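Local coordinates for salicylic acid-binding protein 2 (Nicotiana tabacum, PDB 1XKL), which hydrolyses methyl salicylate to salicylate and methanol, as part of the signalling that activates systemic acquired resistance in tobacco, at residues A[52-58]-A[182-186]; A[200-204]-A[225-231]. One frame throughout, in Å; residues are numbered along the deposited sequence.

Both interactions lie in one alpha/beta-hydrolase domain, yet they share no helix or strand. Interaction 1 is mostly buried. It joins the starts of helices 55-67 and 183-188 through an aromatic side chain, leucines and one aspartate bonded to backbone N-H. Interaction 2 is a surface contact, with few of its residues buried. It joins neighbouring parallel strands at the edge of the central sheet, mainly by backbone hydrogen bonds, and an arginine and a threonine extend the bonding beyond the strand ladder. Helix 183-188 and strand 202-207 follow each other in the chain, so 182-186 leads on to 200-204. The two contacts do not touch; their nearest atoms are about 12 Å apart.

Interaction 1: A[52-58]-A[182-186]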
loop_
_atom_site.group_PDB
_atom_site.type_symbol
_atom_site.label_atom_id
_atom_site.label_comp_id
_atom_site.label_asym_id
_atom_site.label_seq_id
_atom_site.Cartn_x
_atom_site.Cartn_y
_atom_site.Cartn_z
ATOM N N LEU A 52 -16.247 -2.434 -20.620
ATOM C CA LEU A 52 -17.541 -2.182 -21.246
ATOM C C LEU A 52 -17.544 -0.845 -21.965
ATOM O O LEU A 52 -17.214 0.185 -21.381
ATOM C CB LEU A 52 -18.648 -2.188 -20.187
ATOM C CG LEU A 52 -18.624 -3.300 -19.133
ATOM C CD1 LEU A 52 -19.830 -3.149 -18.207
ATOM C CD2 LEU A 52 -18.646 -4.657 -19.819
ATOM N N ARG A 53 -17.918 -0.850 -23.233
ATOM C CA ARG A 53 -17.953 0.405 -23.964
ATOM C C ARG A 53 -19.324 0.730 -24.544
ATOM O O ARG A 53 -19.533 1.829 -25.045
ATOM C CB ARG A 53 -16.878 0.395 -25.044
ATOM C CG ARG A 53 -16.703 -0.947 -25.722
ATOM C CD ARG A 53 -15.343 -1.049 -26.407
ATOM N NE ARG A 53 -14.342 -1.762 -25.606
ATOM C CZ ARG A 53 -13.838 -1.334 -24.451
ATOM N NH1 ARG A 53 -14.234 -0.185 -23.926
ATOM N NH2 ARG A 53 -12.910 -2.052 -23.830
ATOM N N THR A 54 -20.258 -0.216 -24.459
ATOM C CA THR A 54 -21.622 -0.010 -24.958
ATOM C C THR A 54 -22.649 -0.548 -23.962
ATOM O O THR A 54 -22.340 -1.420 -23.137
ATOM C CB THR A 54 -21.882 -0.744 -26.294
ATOM O OG1 THR A 54 -21.918 -2.160 -26.067
ATOM C CG2 THR A 54 -20.798 -0.416 -27.310
ATOM N N LEU A 55 -23.879 -0.048 -24.052
ATOM C CA LEU A 55 -24.928 -0.513 -23.155
ATOM C C LEU A 55 -25.146 -2.008 -23.373
ATOM O O LEU A 55 -25.483 -2.741 -22.440
ATOM C CB LEU A 55 -26.239 0.240 -23.404
ATOM C CG LEU A 55 -27.394 -0.159 -22.470
ATOM C CD1 LEU A 55 -27.032 0.214 -21.039
ATOM C CD2 LEU A 55 -28.669 0.543 -22.893
ATOM N N TYR A 56 -24.933 -2.461 -24.604
ATOM C CA TYR A 56 -25.109 -3.872 -24.921
ATOM C C TYR A 56 -24.159 -4.777 -24.126
ATOM O O TYR A 56 -24.574 -5.829 -23.645
ATOM C CB TYR A 56 -24.938 -4.108 -26.427
ATOM C CG TYR A 56 -25.314 -5.509 -26.853
ATOM C CD1 TYR A 56 -24.406 -6.563 -26.732
ATOM C CD2 TYR A 56 -26.596 -5.795 -27.314
ATOM C CE1 TYR A 56 -24.767 -7.867 -27.055
ATOM C CE2 TYR A 56 -26.970 -7.093 -27.640
ATOM C CZ TYR A 56 -26.050 -8.126 -27.506
ATOM O OH TYR A 56 -26.417 -9.418 -27.810
ATOM N N ASP A 57 -22.896 -4.374 -23.990
ATOM C CA ASP A 57 -21.918 -5.169 -23.235
ATOM C C ASP A 57 -22.330 -5.233 -21.763
ATOM O O ASP A 57 -22.139 -6.244 -21.095
ATOM C CB ASP A 57 -20.514 -4.546 -23.284
ATOM C CG ASP A 57 -19.940 -4.459 -24.688
ATOM O OD1 ASP A 57 -20.343 -5.252 -25.565
ATOM O OD2 ASP A 57 -19.057 -3.600 -24.899
ATOM N N TYR A 58 -22.865 -4.123 -21.264
ATOM C CA TYR A 58 -23.302 -4.011 -19.879
ATOM C C TYR A 58 -24.544 -4.858 -19.598
ATOM O O TYR A 58 -24.698 -5.402 -18.503
ATOM C CB TYR A 58 -23.571 -2.534 -19.567
ATOM C CG TYR A 58 -24.106 -2.229 -18.187
ATOM C CD1 TYR A 58 -23.530 -2.792 -17.042
ATOM C CD2 TYR A 58 -25.166 -1.333 -18.024
ATOM C CE1 TYR A 58 -24.003 -2.463 -15.769
ATOM C CE2 TYR A 58 -25.642 -0.998 -16.764
ATOM C CZ TYR A 58 -25.062 -1.562 -15.641
ATOM O OH TYR A 58 -25.540 -1.216 -14.393
ATOM N N PHE A 182 -23.058 5.307 -20.259
ATOM C CA PHE A 182 -22.837 4.935 -21.655
ATOM C C PHE A 182 -23.367 5.988 -22.638
ATOM O O PHE A 182 -23.899 5.652 -23.695
ATOM C CB PHE A 182 -23.487 3.573 -21.926
ATOM C CG PHE A 182 -22.927 2.464 -21.075
ATOM C CD1 PHE A 182 -21.687 1.898 -21.371
ATOM C CD2 PHE A 182 -23.601 2.042 -19.932
ATOM C CE1 PHE A 182 -21.123 0.929 -20.534
ATOM C CE2 PHE A 182 -23.047 1.079 -19.089
ATOM C CZ PHE A 182 -21.806 0.522 -19.390
HETATM N N MSE A 183 -23.210 7.259 -22.275
HETATM C CA MSE A 183 -23.654 8.381 -23.099
HETATM C C MSE A 183 -23.114 8.269 -24.520
HETATM O O MSE A 183 -23.870 8.345 -25.487
HETATM C CB MSE A 183 -23.163 9.701 -22.499
HETATM C CG MSE A 183 -23.588 9.961 -21.066
HETATM SE SE MSE A 183 -25.436 10.469 -20.900
HETATM C CE MSE A 183 -25.237 12.378 -21.097
ATOM N N GLU A 184 -21.801 8.091 -24.635
ATOM C CA GLU A 184 -21.144 7.982 -25.934
ATOM C C GLU A 184 -21.822 6.965 -26.845
ATOM O O GLU A 184 -22.265 7.303 -27.941
ATOM C CB GLU A 184 -19.671 7.597 -25.755
ATOM C CG GLU A 184 -18.909 7.499 -27.068
ATOM C CD GLU A 184 -18.837 8.831 -27.798
ATOM O OE1 GLU A 184 -18.607 8.827 -29.027
ATOM O OE2 GLU A 184 -19.013 9.882 -27.141
ATOM N N ASP A 185 -21.898 5.720 -26.387
ATOM C CA ASP A 185 -22.527 4.656 -27.160
ATOM C C ASP A 185 -23.983 4.977 -27.492
ATOM O O ASP A 185 -24.420 4.814 -28.631
ATOM C CB ASP A 185 -22.468 3.335 -26.384
ATOM C CG ASP A 185 -23.276 2.232 -27.042
ATOM O OD1 ASP A 185 -23.029 1.934 -28.225
ATOM O OD2 ASP A 185 -24.162 1.659 -26.373
ATOM N N LEU A 186 -24.722 5.447 -26.496
ATOM C CA LEU A 186 -26.136 5.757 -26.676
ATOM C C LEU A 186 -26.447 6.930 -27.608
ATOM O O LEU A 186 -27.569 7.052 -28.099
ATOM C CB LEU A 186 -26.793 5.991 -25.311
ATOM C CG LEU A 186 -26.860 4.751 -24.413
ATOM C CD1 LEU A 186 -27.427 5.117 -23.055
ATOM C CD2 LEU A 186 -27.727 3.688 -25.082
HETATM O O HOH W 1 -20.241 4.463 -23.915
#
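F182 reaches into segment 52-58, where two helix starts of the alpha/beta-hydrolase fold meet. F182 is the N-cap residue of helix 183-188, and T54 is that of helix 55-67. From CB, the F182 side chain runs to CG, which lies by the backbone of L55. One ring face is covered by L55 CA and T54 O. F182 CD1 packs on T54 C, and F182 CD2 meets L55 CD1 at 4.0 Å. Further out, F182 CE1 has L52 CB at the ring edge, also 4.0 Å away. At the far end F182 CZ meets Y58 CB at 3.5 Å, and F182 CE2 comes within 3.4 Å of Y58 CD2. The ring planes of Y58 and F182 are inclined by 30° but offset, so the rings barely overlap. Y58 lies near the salicylate-binding residue A13.

D185 supplies the polar link. Its CG is anti to the backbone N (chi1 172°), which turns the carboxylate to T54 and L55. L55 N donates to D185 OD2 at 2.9 Å, from above the carboxylate plane. Y191 OH also bonds to this oxygen. T54 OG1 accepts from D57 N and caps its helix. A water donates to R53 O at 3.0 Å and accepts from D185 N at 3.2 Å.

Interaction 2: A[200-204]-A[225-231]; sequences VKRVY and IGVTEAI
R202 bends at chi3 (-72°), which turns its guanidinium toward G226 O. T228 has OG1 beside its own backbone N (chi1 -57°), where it can accept from R202 N at 3.2 Å. Two nitrogens on one edge of the R202 guanidinium share G226 O. R202 NE donates to G226 O at 3.2 Å, and R202 NH2 donates to the same G226 O at 2.9 Å. Both reach it from one face of the carbonyl plane, while the oxygen lies almost in the guanidinium plane. G226 has positive phi, and the bonds join R202 to the residue where the chain leaves helix 215-225.

This is the close of a beta-alpha-beta unit: strand 202-207, helix 215-225, then strand 229-233 at the sheet edge. R202 O accepts from T228 N at 2.7 Å, just ahead of strand 229-233, and weakly from E229 N. V203 pairs with E229 and Y204 with A230, in parallel. Y204 N donates to E229 O at 3.1 Å. I231 N follows with a bond to Y204 O at 2.7 Å. On the face with V203 and E229, V203 CG1 meets I231 CG1. Y204 points to the other face, with A230, and Y204 CB meets V227 CG1 of the preceding loop at 3.9 Å. The Y204 ring leads away to helix 215-225, and its OH bonds to A106 O.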
loop_
_atom_site.group_PDB
_atom_site.type_symbol
_atom_site.label_atom_id
_atom_site.label_comp_id
_atom_site.label_asym_id
_atom_site.label_seq_id
_atom_site.Cartn_x
_atom_site.Cartn_y
_atom_site.Cartn_z
ATOM N N VAL A 200 -44.235 -3.561 -26.116
ATOM C CA VAL A 200 -44.320 -4.054 -24.739
ATOM C C VAL A 200 -44.976 -3.040 -23.793
ATOM O O VAL A 200 -44.638 -1.860 -23.819
ATOM C CB VAL A 200 -42.911 -4.401 -24.189
ATOM C CG1 VAL A 200 -43.025 -4.956 -22.775
ATOM C CG2 VAL A 200 -42.230 -5.411 -25.096
ATOM N N LYS A 201 -45.909 -3.497 -22.959
ATOM C CA LYS A 201 -46.578 -2.593 -22.024
ATOM C C LYS A 201 -45.594 -2.069 -20.990
ATOM O O LYS A 201 -44.790 -2.827 -20.441
ATOM C CB LYS A 201 -47.741 -3.294 -21.315
ATOM C CG LYS A 201 -48.780 -3.843 -22.269
ATOM C CD LYS A 201 -50.120 -4.009 -21.598
ATOM C CE LYS A 201 -51.088 -4.715 -22.524
ATOM N NZ LYS A 201 -51.152 -4.055 -23.856
ATOM N N ARG A 202 -45.670 -0.767 -20.732
ATOM C CA ARG A 202 -44.789 -0.110 -19.779
ATOM C C ARG A 202 -45.531 0.437 -18.569
ATOM O O ARG A 202 -46.541 1.134 -18.703
ATOM C CB ARG A 202 -44.053 1.061 -20.438
ATOM C CG ARG A 202 -43.301 0.731 -21.718
ATOM C CD ARG A 202 -42.354 1.871 -22.112
ATOM N NE ARG A 202 -43.026 3.076 -22.609
ATOM C CZ ARG A 202 -43.338 3.292 -23.886
ATOM N NH1 ARG A 202 -43.047 2.388 -24.809
ATOM N NH2 ARG A 202 -43.923 4.423 -24.243
ATOM N N VAL A 203 -45.001 0.138 -17.388
ATOM C CA VAL A 203 -45.567 0.611 -16.139
ATOM C C VAL A 203 -44.483 1.407 -15.425
ATOM O O VAL A 203 -43.356 0.927 -15.261
ATOM C CB VAL A 203 -46.009 -0.586 -15.244
ATOM C CG1 VAL A 203 -46.619 -0.082 -13.951
ATOM C CG2 VAL A 203 -47.005 -1.452 -15.996
ATOM N N TYR A 204 -44.799 2.631 -15.019
ATOM C CA TYR A 204 -43.811 3.436 -14.322
ATOM C C TYR A 204 -44.204 3.639 -12.863
ATOM O O TYR A 204 -45.300 4.129 -12.567
ATOM C CB TYR A 204 -43.637 4.798 -15.016
ATOM C CG TYR A 204 -42.340 5.480 -14.650
ATOM C CD1 TYR A 204 -42.141 5.994 -13.371
ATOM C CD2 TYR A 204 -41.288 5.568 -15.565
ATOM C CE1 TYR A 204 -40.932 6.573 -13.011
ATOM C CE2 TYR A 204 -40.067 6.150 -15.215
ATOM C CZ TYR A 204 -39.896 6.649 -13.941
ATOM O OH TYR A 204 -38.709 7.240 -13.573
ATOM N N ILE A 225 -42.656 10.574 -22.666
ATOM C CA ILE A 225 -42.414 9.274 -23.271
ATOM C C ILE A 225 -43.663 8.398 -23.282
ATOM O O ILE A 225 -43.848 7.593 -24.194
ATOM C CB ILE A 225 -41.279 8.550 -22.535
ATOM C CG1 ILE A 225 -40.026 9.428 -22.550
ATOM C CG2 ILE A 225 -41.001 7.208 -23.196
ATOM C CD1 ILE A 225 -39.057 9.112 -21.453
ATOM N N GLY A 226 -44.516 8.551 -22.274
ATOM C CA GLY A 226 -45.744 7.769 -22.217
ATOM C C GLY A 226 -45.642 6.393 -21.581
ATOM O O GLY A 226 -44.628 5.717 -21.709
ATOM N N VAL A 227 -46.706 5.973 -20.902
ATOM C CA VAL A 227 -46.730 4.670 -20.242
ATOM C C VAL A 227 -48.125 4.067 -20.269
ATOM O O VAL A 227 -49.115 4.779 -20.421
ATOM C CB VAL A 227 -46.314 4.780 -18.771
ATOM C CG1 VAL A 227 -44.884 5.283 -18.666
ATOM C CG2 VAL A 227 -47.270 5.715 -18.047
ATOM N N THR A 228 -48.205 2.754 -20.116
ATOM C CA THR A 228 -49.495 2.098 -20.113
ATOM C C THR A 228 -50.195 2.432 -18.806
ATOM O O THR A 228 -51.409 2.620 -18.769
ATOM C CB THR A 228 -49.350 0.573 -20.232
ATOM O OG1 THR A 228 -48.623 0.256 -21.424
ATOM C CG2 THR A 228 -50.720 -0.083 -20.292
ATOM N N GLU A 229 -49.416 2.525 -17.735
ATOM C CA GLU A 229 -49.970 2.828 -16.429
ATOM C C GLU A 229 -48.916 3.490 -15.553
ATOM O O GLU A 229 -47.735 3.182 -15.663
ATOM C CB GLU A 229 -50.446 1.536 -15.772
ATOM C CG GLU A 229 -51.465 1.725 -14.677
ATOM C CD GLU A 229 -51.727 0.444 -13.914
ATOM O OE1 GLU A 229 -51.619 -0.643 -14.522
ATOM O OE2 GLU A 229 -52.050 0.527 -12.711
ATOM N N ALA A 230 -49.348 4.403 -14.691
ATOM C CA ALA A 230 -48.433 5.085 -13.789
ATOM C C ALA A 230 -48.821 4.784 -12.349
ATOM O O ALA A 230 -49.954 5.039 -11.928
ATOM C CB ALA A 230 -48.461 6.585 -14.031
ATOM N N ILE A 231 -47.870 4.234 -11.603
ATOM C CA ILE A 231 -48.076 3.890 -10.205
ATOM C C ILE A 231 -47.218 4.824 -9.372
ATOM O O ILE A 231 -46.190 5.310 -9.838
ATOM C CB ILE A 231 -47.633 2.445 -9.915
ATOM C CG1 ILE A 231 -48.369 1.474 -10.843
ATOM C CG2 ILE A 231 -47.895 2.109 -8.461
ATOM C CD1 ILE A 231 -49.877 1.539 -10.743
#